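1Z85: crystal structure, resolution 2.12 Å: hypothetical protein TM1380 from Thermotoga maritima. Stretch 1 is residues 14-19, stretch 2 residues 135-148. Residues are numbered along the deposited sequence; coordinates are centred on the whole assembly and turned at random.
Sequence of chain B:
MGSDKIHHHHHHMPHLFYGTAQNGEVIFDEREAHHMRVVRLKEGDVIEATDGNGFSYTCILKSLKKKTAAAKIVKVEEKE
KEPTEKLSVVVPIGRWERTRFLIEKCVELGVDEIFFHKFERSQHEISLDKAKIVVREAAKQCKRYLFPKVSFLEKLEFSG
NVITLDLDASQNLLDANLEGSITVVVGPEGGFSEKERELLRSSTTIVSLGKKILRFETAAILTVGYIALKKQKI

Stretch 1 (14-19) PHLFYG
Stretch 2 135-148: VREAAKQCKRYLFP

A short strand through Phe17 and its neighbours runs nearly antiparallel to the helix of stretch 2, which enters from earlier in the chain and ends at Cys142. The angle between their N-to-C directions is 153°, the axes approach to 8.0 Å, and the register places Leu16 CA 5.6 Å from Lys140 CA. Extended backbone angles (Leu16 -117/118, Phe17 -92/170, Tyr18 -132/129) alternate the side chains: Leu16 and Tyr18 point toward stretch 2, Phe17 away.

Along stretch 2, phi/psi near -60/-45 from Val135 to Gln141, with Cys142 relaxing to -88/-2, and bonds such as Ala139 N to Val135 O (2.8 Å) define the helix. Arg136 (chi1 t, chi2 -144°, chi3 m, chi4 -149°) lays its guanidinium face against Tyr18, with Arg136 CZ 3.5 Å from Tyr18 CD2; its CG makes an off-centre CH-pi contact 4.3 Å from the Tyr18 ring centroid. One turn later, Lys140 (m, t, p, t) packs its aliphatic chain along the strand: Lys140 CG lies 3.2 Å from Leu16 O, and Lys140 CD 3.9 Å from Tyr18 CB. Within stretch 2, Lys140 NZ forms a salt bridge with Glu137 OE1 at 3.0 Å.

Lys143 leaves helical geometry with positive phi (54/54). Its CA-to-CB bond points sideways, but chi1 m, chi2 m, chi3 t and chi4 -108° bring the side-chain end to stretch 1. Lys143 CD packs 3.8 Å from Leu16 CB, and Lys143 NZ donates a 2.7 Å hydrogen bond to Pro14 O. Tyr145 (chi1 m) offers a ring face to Leu16 CD2, while Leu16 CD1 lies 4.1 Å from Tyr145 CE2; Leu16 adopts t, p. Finally, Phe147 (chi1 m, chi2 1°) meets Tyr18 (chi1 t, chi2 79°): Phe147 CE2 is 3.5 Å from Tyr18 CD1, yet centroids 5.5 Å apart and planes at 30° leave the slid rings barely overlapping.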

ATOM      1  N   PRO B  14      -9.331  22.473  -4.240  1.00 54.93           N
ATOM      2  CA  PRO B  14     -10.364  22.598  -3.187  1.00 53.53           C
ATOM      3  C   PRO B  14      -9.946  21.997  -1.827  1.00 50.86           C
ATOM      4  O   PRO B  14     -10.130  20.803  -1.596  1.00 51.66           O
ATOM      5  CB  PRO B  14     -11.560  21.832  -3.779  1.00 53.76           C
ATOM      6  CG  PRO B  14     -10.931  20.858  -4.758  1.00 55.48           C
ATOM      7  CD  PRO B  14      -9.773  21.617  -5.358  1.00 55.33           C
ATOM      8  N   HIS B  15      -9.407  22.828  -0.938  1.00 47.84           N
ATOM      9  CA  HIS B  15      -8.948  22.370   0.383  1.00 46.03           C
ATOM     10  C   HIS B  15     -10.081  22.339   1.439  1.00 42.28           C
ATOM     11  O   HIS B  15     -10.991  23.156   1.431  1.00 40.59           O
ATOM     12  CB  HIS B  15      -7.769  23.245   0.861  1.00 47.96           C
ATOM     13  CG  HIS B  15      -6.592  23.257  -0.080  1.00 49.49           C
ATOM     14  N   LEU B  16     -10.015  21.379   2.346  1.00 39.27           N
ATOM     15  CA  LEU B  16     -11.007  21.243   3.417  1.00 38.85           C
ATOM     16  C   LEU B  16     -10.340  21.422   4.785  1.00 39.57           C
ATOM     17  O   LEU B  16      -9.494  20.598   5.185  1.00 38.92           O
ATOM     18  CB  LEU B  16     -11.692  19.871   3.360  1.00 37.87           C
ATOM     19  CG  LEU B  16     -12.655  19.484   4.507  1.00 38.33           C
ATOM     20  CD1 LEU B  16     -13.930  20.287   4.500  1.00 39.96           C
ATOM     21  CD2 LEU B  16     -12.998  17.976   4.496  1.00 40.70           C
ATOM     22  N   PHE B  17     -10.774  22.459   5.508  1.00 38.75           N
ATOM     23  CA  PHE B  17     -10.228  22.814   6.812  1.00 38.89           C
ATOM     24  C   PHE B  17     -11.028  22.144   7.939  1.00 40.99           C
ATOM     25  O   PHE B  17     -12.092  21.550   7.700  1.00 40.30           O
ATOM     26  CB  PHE B  17     -10.196  24.345   6.944  1.00 38.46           C
ATOM     27  CG  PHE B  17      -9.426  25.010   5.829  1.00 39.64           C
ATOM     28  CD1 PHE B  17      -8.035  24.975   5.815  1.00 41.96           C
ATOM     29  CD2 PHE B  17     -10.088  25.586   4.747  1.00 40.48           C
ATOM     30  CE1 PHE B  17      -7.315  25.549   4.764  1.00 46.75           C
ATOM     31  CE2 PHE B  17      -9.369  26.179   3.681  1.00 39.97           C
ATOM     32  CZ  PHE B  17      -7.989  26.154   3.692  1.00 34.84           C
ATOM     33  N   TYR B  18     -10.496  22.232   9.158  1.00 39.38           N
ATOM     34  CA  TYR B  18     -11.059  21.556  10.319  1.00 38.68           C
ATOM     35  C   TYR B  18     -11.173  22.519  11.488  1.00 37.72           C
ATOM     36  O   TYR B  18     -10.215  23.161  11.851  1.00 37.88           O
ATOM     37  CB  TYR B  18     -10.159  20.382  10.740  1.00 41.71           C
ATOM     38  CG  TYR B  18     -10.516  19.895  12.121  1.00 44.90           C
ATOM     39  CD1 TYR B  18     -11.630  19.060  12.323  1.00 45.42           C
ATOM     40  CD2 TYR B  18      -9.800  20.319  13.234  1.00 47.36           C
ATOM     41  CE1 TYR B  18     -11.985  18.635  13.593  1.00 42.29           C
ATOM     42  CE2 TYR B  18     -10.165  19.899  14.531  1.00 45.32           C
ATOM     43  CZ  TYR B  18     -11.232  19.058  14.692  1.00 39.36           C
ATOM     44  OH  TYR B  18     -11.570  18.668  15.936  1.00 45.02           O
ATOM     45  N   GLY B  19     -12.342  22.596  12.106  1.00 42.01           N
ATOM     46  CA  GLY B  19     -12.547  23.507  13.214  1.00 41.16           C
ATOM     47  C   GLY B  19     -13.724  23.086  14.031  1.00 42.53           C
ATOM     48  O   GLY B  19     -14.279  22.016  13.801  1.00 40.85           O
ATOM     49  N   VAL B 135      -4.990  11.618  12.354  1.00 35.90           N
ATOM     50  CA  VAL B 135      -6.371  11.421  11.874  1.00 36.11           C
ATOM     51  C   VAL B 135      -6.968  12.664  11.193  1.00 34.24           C
ATOM     52  O   VAL B 135      -7.506  12.611  10.086  1.00 35.62           O
ATOM     53  CB  VAL B 135      -7.286  11.010  13.056  1.00 37.43           C
ATOM     54  CG1 VAL B 135      -8.754  11.155  12.672  1.00 40.73           C
ATOM     55  CG2 VAL B 135      -6.930   9.590  13.499  1.00 33.40           C
ATOM     56  N   ARG B 136      -6.858  13.791  11.855  1.00 35.25           N
ATOM     57  CA  ARG B 136      -7.339  15.034  11.279  1.00 36.19           C
ATOM     58  C   ARG B 136      -6.691  15.273   9.911  1.00 37.14           C
ATOM     59  O   ARG B 136      -7.357  15.545   8.951  1.00 36.66           O
ATOM     60  CB  ARG B 136      -7.022  16.180  12.228  1.00 36.59           C
ATOM     61  CG  ARG B 136      -7.511  17.507  11.735  1.00 41.87           C
ATOM     62  CD  ARG B 136      -6.565  18.630  12.080  1.00 51.56           C
ATOM     63  NE  ARG B 136      -6.577  18.848  13.512  1.00 42.82           N
ATOM     64  CZ  ARG B 136      -6.380  20.017  14.113  1.00 42.57           C
ATOM     65  NH1 ARG B 136      -6.144  21.142  13.425  1.00 37.38           N
ATOM     66  NH2 ARG B 136      -6.436  20.052  15.437  1.00 43.08           N
ATOM     67  N   GLU B 137      -5.373  15.218   9.832  1.00 39.69           N
ATOM     68  CA  GLU B 137      -4.708  15.630   8.596  1.00 42.14           C
ATOM     69  C   GLU B 137      -5.066  14.661   7.488  1.00 40.98           C
ATOM     70  O   GLU B 137      -5.344  15.081   6.392  1.00 39.47           O
ATOM     71  CB  GLU B 137      -3.177  15.753   8.773  1.00 43.99           C
ATOM     72  CG  GLU B 137      -2.728  16.924   9.735  1.00 46.57           C
ATOM     73  CD  GLU B 137      -3.107  18.356   9.254  1.00 55.18           C
ATOM     74  OE1 GLU B 137      -3.722  18.529   8.182  1.00 59.45           O
ATOM     75  OE2 GLU B 137      -2.790  19.331   9.953  1.00 53.85           O
ATOM     76  N   ALA B 138      -5.102  13.370   7.793  1.00 40.00           N
ATOM     77  CA  ALA B 138      -5.539  12.348   6.810  1.00 39.89           C
ATOM     78  C   ALA B 138      -6.978  12.533   6.336  1.00 39.35           C
ATOM     79  O   ALA B 138      -7.269  12.495   5.134  1.00 40.02           O
ATOM     80  CB  ALA B 138      -5.370  10.942   7.386  1.00 39.33           C
ATOM     81  N   ALA B 139      -7.889  12.717   7.267  1.00 38.24           N
ATOM     82  CA  ALA B 139      -9.282  12.971   6.932  1.00 35.97           C
ATOM     83  C   ALA B 139      -9.442  14.214   6.066  1.00 40.49           C
ATOM     84  O   ALA B 139     -10.219  14.204   5.126  1.00 36.71           O
ATOM     85  CB  ALA B 139     -10.085  13.101   8.235  1.00 44.02           C
ATOM     86  N   LYS B 140      -8.718  15.297   6.362  1.00 42.94           N
ATOM     87  CA  LYS B 140      -8.853  16.524   5.545  1.00 44.91           C
ATOM     88  C   LYS B 140      -8.432  16.205   4.119  1.00 42.98           C
ATOM     89  O   LYS B 140      -9.064  16.654   3.180  1.00 42.45           O
ATOM     90  CB  LYS B 140      -8.023  17.703   6.081  1.00 45.08           C
ATOM     91  CG  LYS B 140      -8.611  18.404   7.299  1.00 47.73           C
ATOM     92  CD  LYS B 140      -7.516  19.116   8.140  1.00 46.43           C
ATOM     93  CE  LYS B 140      -6.604  20.021   7.286  1.00 49.59           C
ATOM     94  NZ  LYS B 140      -5.645  20.813   8.115  1.00 53.04           N
ATOM     95  N   GLN B 141      -7.395  15.381   3.970  1.00 41.70           N
ATOM     96  CA  GLN B 141      -6.973  14.942   2.648  1.00 40.30           C
ATOM     97  C   GLN B 141      -7.980  13.998   1.935  1.00 41.12           C
ATOM     98  O   GLN B 141      -8.222  14.135   0.713  1.00 40.86           O
ATOM     99  CB  GLN B 141      -5.568  14.348   2.723  1.00 39.54           C
ATOM    100  CG  GLN B 141      -4.713  14.588   1.474  1.00 46.03           C
ATOM    101  N   CYS B 142      -8.604  13.081   2.669  1.00 39.28           N
ATOM    102  CA  CYS B 142      -9.533  12.101   2.064  1.00 43.84           C
ATOM    103  C   CYS B 142     -10.957  12.601   1.974  1.00 46.37           C
ATOM    104  O   CYS B 142     -11.826  11.878   1.475  1.00 45.90           O
ATOM    105  CB  CYS B 142      -9.523  10.780   2.849  1.00 44.19           C
ATOM    106  SG  CYS B 142      -8.049   9.928   2.526  1.00 54.71           S
ATOM    107  N   LYS B 143     -11.172  13.825   2.481  1.00 45.91           N
ATOM    108  CA  LYS B 143     -12.473  14.465   2.583  1.00 43.13           C
ATOM    109  C   LYS B 143     -13.441  13.566   3.326  1.00 42.01           C
ATOM    110  O   LYS B 143     -14.537  13.243   2.864  1.00 43.41           O
ATOM    111  CB  LYS B 143     -12.986  14.870   1.205  1.00 42.25           C
ATOM    112  CG  LYS B 143     -11.969  15.646   0.350  1.00 41.29           C
ATOM    113  CD  LYS B 143     -11.719  17.084   0.815  1.00 51.97           C
ATOM    114  CE  LYS B 143     -11.273  18.045  -0.375  1.00 53.65           C
ATOM    115  NZ  LYS B 143      -9.800  18.453  -0.341  1.00 55.58           N
ATOM    116  N   ARG B 144     -13.005  13.162   4.510  1.00 44.61           N
ATOM    117  CA  ARG B 144     -13.797  12.309   5.372  1.00 41.91           C
ATOM    118  C   ARG B 144     -14.358  13.141   6.526  1.00 42.21           C
ATOM    119  O   ARG B 144     -13.614  13.553   7.409  1.00 45.76           O
ATOM    120  CB  ARG B 144     -12.933  11.151   5.824  1.00 42.90           C
ATOM    121  CG  ARG B 144     -13.618  10.289   6.785  1.00 47.99           C
ATOM    122  CD  ARG B 144     -13.026   8.929   6.863  1.00 42.39           C
ATOM    123  NE  ARG B 144     -13.760   8.253   7.928  1.00 50.89           N
ATOM    124  CZ  ARG B 144     -13.388   7.145   8.556  1.00 46.32           C
ATOM    125  NH1 ARG B 144     -12.248   6.506   8.255  1.00 39.60           N
ATOM    126  NH2 ARG B 144     -14.189   6.682   9.499  1.00 44.17           N
ATOM    127  N   TYR B 145     -15.679  13.377   6.508  1.00 39.38           N
ATOM    128  CA  TYR B 145     -16.340  14.343   7.368  1.00 40.47           C
ATOM    129  C   TYR B 145     -16.590  13.822   8.775  1.00 42.13           C
ATOM    130  O   TYR B 145     -16.677  14.618   9.735  1.00 43.82           O
ATOM    131  CB  TYR B 145     -17.660  14.816   6.731  1.00 40.51           C
ATOM    132  CG  TYR B 145     -17.405  15.599   5.481  1.00 41.04           C
ATOM    133  CD1 TYR B 145     -17.227  14.959   4.263  1.00 51.46           C
ATOM    134  CD2 TYR B 145     -17.308  16.978   5.516  1.00 45.03           C
ATOM    135  CE1 TYR B 145     -16.978  15.682   3.093  1.00 52.57           C
ATOM    136  CE2 TYR B 145     -17.060  17.712   4.360  1.00 47.04           C
ATOM    137  CZ  TYR B 145     -16.892  17.055   3.155  1.00 47.81           C
ATOM    138  OH  TYR B 145     -16.622  17.763   2.019  1.00 41.78           O
ATOM    139  N   LEU B 146     -16.725  12.503   8.890  1.00 42.16           N
ATOM    140  CA  LEU B 146     -16.900  11.858  10.183  1.00 43.87           C
ATOM    141  C   LEU B 146     -15.615  11.107  10.470  1.00 39.31           C
ATOM    142  O   LEU B 146     -15.314  10.133   9.822  1.00 40.51           O
ATOM    143  CB  LEU B 146     -18.129  10.925  10.180  1.00 41.99           C
ATOM    144  CG  LEU B 146     -18.346  10.115  11.478  1.00 42.71           C
ATOM    145  CD1 LEU B 146     -18.676  10.982  12.702  1.00 44.26           C
ATOM    146  CD2 LEU B 146     -19.427   9.071  11.320  1.00 49.28           C
ATOM    147  N   PHE B 147     -14.840  11.593  11.431  1.00 40.46           N
ATOM    148  CA  PHE B 147     -13.484  11.073  11.670  1.00 38.72           C
ATOM    149  C   PHE B 147     -13.648   9.777  12.467  1.00 39.08           C
ATOM    150  O   PHE B 147     -14.587   9.698  13.260  1.00 39.17           O
ATOM    151  CB  PHE B 147     -12.664  12.094  12.513  1.00 41.59           C
ATOM    152  CG  PHE B 147     -12.280  13.394  11.791  1.00 39.80           C
ATOM    153  CD1 PHE B 147     -12.654  13.657  10.486  1.00 37.10           C
ATOM    154  CD2 PHE B 147     -11.558  14.361  12.459  1.00 38.73           C
ATOM    155  CE1 PHE B 147     -12.315  14.862   9.860  1.00 42.55           C
ATOM    156  CE2 PHE B 147     -11.199  15.576  11.833  1.00 35.10           C
ATOM    157  CZ  PHE B 147     -11.568  15.812  10.545  1.00 48.28           C
ATOM    158  N   PRO B 148     -12.718   8.786  12.320  1.00 37.96           N
ATOM    159  CA  PRO B 148     -12.693   7.696  13.280  1.00 40.30           C
ATOM    160  C   PRO B 148     -12.383   8.200  14.690  1.00 42.10           C
ATOM    161  O   PRO B 148     -11.655   9.181  14.860  1.00 41.75           O
ATOM    162  CB  PRO B 148     -11.548   6.788  12.790  1.00 42.68           C
ATOM    163  CG  PRO B 148     -10.682   7.672  11.977  1.00 41.87           C
ATOM    164  CD  PRO B 148     -11.633   8.650  11.342  1.00 38.27           C
TER